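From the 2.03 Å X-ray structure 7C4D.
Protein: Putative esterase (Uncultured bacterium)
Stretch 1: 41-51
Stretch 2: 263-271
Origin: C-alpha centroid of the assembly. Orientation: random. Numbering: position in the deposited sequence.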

# COMPACT_ATOMS: atom_id res chain seq x y z
N SER A 41 2.28 -5.08 13.57
CA SER A 41 1.59 -6.15 14.25
C SER A 41 1.51 -7.40 13.37
O SER A 41 1.64 -8.49 13.90
CB SER A 41 0.23 -5.63 14.67
OG SER A 41 -0.59 -6.67 15.17
N ILE A 42 1.32 -7.27 12.04
CA ILE A 42 1.30 -8.42 11.14
C ILE A 42 2.71 -9.01 10.94
O ILE A 42 2.88 -10.23 10.98
CB ILE A 42 0.50 -8.14 9.85
CG1 ILE A 42 -0.99 -8.31 10.15
CG2 ILE A 42 0.95 -9.01 8.64
CD1 ILE A 42 -1.85 -7.40 9.36
N ALA A 43 3.73 -8.14 10.83
CA ALA A 43 5.11 -8.55 10.67
C ALA A 43 5.61 -9.22 11.94
O ALA A 43 6.67 -9.87 11.92
CB ALA A 43 5.98 -7.35 10.42
N ASN A 44 4.94 -8.91 13.06
CA ASN A 44 5.27 -9.50 14.34
C ASN A 44 5.04 -11.01 14.30
O ASN A 44 5.94 -11.70 14.68
CB ASN A 44 4.63 -8.82 15.55
CG ASN A 44 5.53 -7.73 16.12
OD1 ASN A 44 6.74 -7.68 15.84
ND2 ASN A 44 4.94 -6.82 16.88
N GLU A 45 3.90 -11.48 13.79
CA GLU A 45 3.67 -12.88 13.50
C GLU A 45 4.50 -13.43 12.33
O GLU A 45 5.16 -14.46 12.51
CB GLU A 45 2.17 -13.17 13.45
CG GLU A 45 1.59 -12.99 14.84
CD GLU A 45 0.13 -13.34 15.00
OE1 GLU A 45 -0.32 -14.38 14.48
OE2 GLU A 45 -0.57 -12.56 15.67
N LEU A 46 4.52 -12.73 11.18
CA LEU A 46 5.16 -13.24 9.96
C LEU A 46 6.67 -13.43 10.12
O LEU A 46 7.24 -14.28 9.46
CB LEU A 46 4.78 -12.42 8.72
CG LEU A 46 3.28 -12.30 8.38
CD1 LEU A 46 3.07 -11.50 7.10
CD2 LEU A 46 2.65 -13.67 8.19
N LYS A 47 7.33 -12.68 11.01
CA LYS A 47 8.78 -12.73 11.17
C LYS A 47 9.28 -14.08 11.75
O LYS A 47 10.47 -14.36 11.66
CB LYS A 47 9.27 -11.60 12.08
CG LYS A 47 8.93 -11.78 13.55
CD LYS A 47 9.44 -10.68 14.45
CE LYS A 47 9.10 -10.96 15.90
NZ LYS A 47 9.52 -9.84 16.76
N ASP A 48 8.40 -14.91 12.33
CA ASP A 48 8.83 -16.23 12.76
C ASP A 48 9.14 -17.13 11.56
O ASP A 48 9.83 -18.13 11.75
CB ASP A 48 7.79 -16.95 13.61
CG ASP A 48 7.46 -16.25 14.92
OD1 ASP A 48 8.29 -15.49 15.41
OD2 ASP A 48 6.34 -16.42 15.39
N TYR A 49 8.62 -16.81 10.36
CA TYR A 49 8.76 -17.72 9.25
C TYR A 49 9.52 -17.09 8.08
O TYR A 49 9.97 -17.79 7.16
CB TYR A 49 7.38 -18.23 8.81
CG TYR A 49 6.55 -18.71 9.96
CD1 TYR A 49 6.81 -19.92 10.59
CD2 TYR A 49 5.53 -17.92 10.46
CE1 TYR A 49 6.08 -20.33 11.69
CE2 TYR A 49 4.76 -18.34 11.53
CZ TYR A 49 5.04 -19.55 12.15
OH TYR A 49 4.25 -19.95 13.17
N PHE A 50 9.64 -15.77 8.07
CA PHE A 50 10.18 -15.09 6.89
C PHE A 50 11.10 -13.98 7.36
O PHE A 50 11.05 -13.62 8.53
CB PHE A 50 9.06 -14.51 6.01
CG PHE A 50 8.06 -15.52 5.45
CD1 PHE A 50 8.29 -16.16 4.24
CD2 PHE A 50 6.87 -15.77 6.10
CE1 PHE A 50 7.37 -17.07 3.73
CE2 PHE A 50 5.93 -16.65 5.57
CZ PHE A 50 6.20 -17.33 4.40
N GLN A 51 11.92 -13.46 6.42
CA GLN A 51 12.70 -12.26 6.64
C GLN A 51 11.89 -11.10 6.09
O GLN A 51 11.89 -10.89 4.88
CB GLN A 51 14.06 -12.40 5.93
CG GLN A 51 14.92 -13.51 6.54
CD GLN A 51 16.29 -13.51 5.93
OE1 GLN A 51 17.08 -12.59 6.13
NE2 GLN A 51 16.55 -14.48 5.08
N PHE A 263 -5.93 -12.17 8.61
CA PHE A 263 -5.03 -11.77 7.56
C PHE A 263 -3.83 -12.73 7.55
O PHE A 263 -3.43 -13.24 6.52
CB PHE A 263 -4.62 -10.30 7.69
CG PHE A 263 -3.87 -9.80 6.48
CD1 PHE A 263 -2.50 -9.98 6.36
CD2 PHE A 263 -4.53 -9.16 5.45
CE1 PHE A 263 -1.81 -9.56 5.22
CE2 PHE A 263 -3.84 -8.70 4.33
CZ PHE A 263 -2.49 -8.93 4.20
N ILE A 264 -3.32 -13.01 8.74
CA ILE A 264 -2.14 -13.83 8.93
C ILE A 264 -2.44 -15.28 8.52
O ILE A 264 -1.61 -15.96 7.92
CB ILE A 264 -1.67 -13.65 10.38
CG1 ILE A 264 -1.00 -12.29 10.53
CG2 ILE A 264 -0.73 -14.76 10.85
CD1 ILE A 264 -1.08 -11.69 11.90
N GLN A 265 -3.65 -15.73 8.84
CA GLN A 265 -4.10 -17.07 8.54
C GLN A 265 -4.03 -17.31 7.04
O GLN A 265 -3.39 -18.25 6.62
CB GLN A 265 -5.46 -17.27 9.21
CG GLN A 265 -6.47 -18.18 8.53
CD GLN A 265 -7.79 -18.05 9.26
OE1 GLN A 265 -7.84 -17.93 10.48
NE2 GLN A 265 -8.89 -18.04 8.51
N LYS A 266 -4.71 -16.45 6.26
CA LYS A 266 -4.79 -16.61 4.81
C LYS A 266 -3.42 -16.48 4.13
O LYS A 266 -3.17 -17.20 3.17
CB LYS A 266 -5.77 -15.60 4.24
CG LYS A 266 -7.18 -15.77 4.76
CD LYS A 266 -7.68 -17.19 4.71
CE LYS A 266 -9.17 -17.27 4.97
NZ LYS A 266 -9.61 -18.68 5.05
N THR A 267 -2.56 -15.59 4.64
CA THR A 267 -1.20 -15.36 4.20
C THR A 267 -0.36 -16.61 4.45
O THR A 267 0.37 -17.05 3.55
CB THR A 267 -0.62 -14.12 4.91
OG1 THR A 267 -1.37 -12.96 4.55
CG2 THR A 267 0.88 -13.89 4.72
N LEU A 268 -0.44 -17.21 5.66
CA LEU A 268 0.41 -18.36 5.99
C LEU A 268 -0.06 -19.63 5.31
O LEU A 268 0.75 -20.51 5.06
CB LEU A 268 0.55 -18.56 7.51
CG LEU A 268 1.43 -17.51 8.22
CD1 LEU A 268 1.42 -17.65 9.75
CD2 LEU A 268 2.86 -17.48 7.69
N GLU A 269 -1.35 -19.72 4.97
CA GLU A 269 -1.83 -20.86 4.22
C GLU A 269 -1.42 -20.79 2.73
O GLU A 269 -1.36 -21.82 2.06
CB GLU A 269 -3.34 -21.01 4.42
CG GLU A 269 -3.73 -21.41 5.85
CD GLU A 269 -5.21 -21.27 6.22
OE1 GLU A 269 -6.02 -20.80 5.38
OE2 GLU A 269 -5.56 -21.60 7.36
N PHE A 270 -1.12 -19.59 2.21
CA PHE A 270 -0.77 -19.40 0.79
C PHE A 270 0.75 -19.43 0.58
O PHE A 270 1.22 -20.13 -0.27
CB PHE A 270 -1.39 -18.10 0.24
CG PHE A 270 -1.03 -17.76 -1.18
CD1 PHE A 270 -1.49 -18.53 -2.23
CD2 PHE A 270 -0.18 -16.69 -1.47
CE1 PHE A 270 -1.13 -18.22 -3.55
CE2 PHE A 270 0.12 -16.35 -2.79
CZ PHE A 270 -0.36 -17.12 -3.83
N LEU A 271 1.54 -18.68 1.37
CA LEU A 271 2.97 -18.58 1.14
C LEU A 271 3.70 -19.87 1.53
O LEU A 271 3.26 -20.56 2.42
CB LEU A 271 3.54 -17.42 1.94
CG LEU A 271 3.00 -16.04 1.60
CD1 LEU A 271 3.68 -15.00 2.47
CD2 LEU A 271 3.19 -15.74 0.11
OXT LEU A 271 4.76 -20.20 0.94

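The C-terminal helix, ending near Leu 271, packs against the helix that carries Ile 42 and Leu 46. Their axes run in broadly the same direction, 40° apart, and come no closer than 10.6 Å. The backbones draw nearest at Ile 42 and Ile 264, with CA atoms 6.8 Å apart. No hydrogen bond crosses the contact; what meets is mostly apolar side chains.

Ile 264 is the main bump, the most covered residue, lying against Ile 42, Glu 45 and Leu 46. Its CD1 lies 3.8 Å from CG1 of Ile 42, and its CG2 lies 3.7 Å from OE1 of Glu 45, a van der Waals touch. Ile 42 also reaches the Phe 263 ring, CD1 to CD1 at 4.0 Å.

Leu 46 supplies the answering bump. Its CD2 sits among three methyls: Thr 267 CG2 at 3.9 Å, Leu 268 CD2 at 3.8 Å and, more loosely, Ile 264 CG2 at 4.4 Å. Thr 267 turns its methyl here, while its OG1 hydrogen-bonds to Phe 263 O at 2.9 Å.

The end methyls of Leu 268 meet different aromatic rings. Its CD1 is 3.8 Å from Tyr 49 CE2, and its CD2 meets the edge of Phe 50, 3.8 Å from CE2. Phe 50 CZ then touches Leu 271 CB at 3.6 Å, beside the chain terminus.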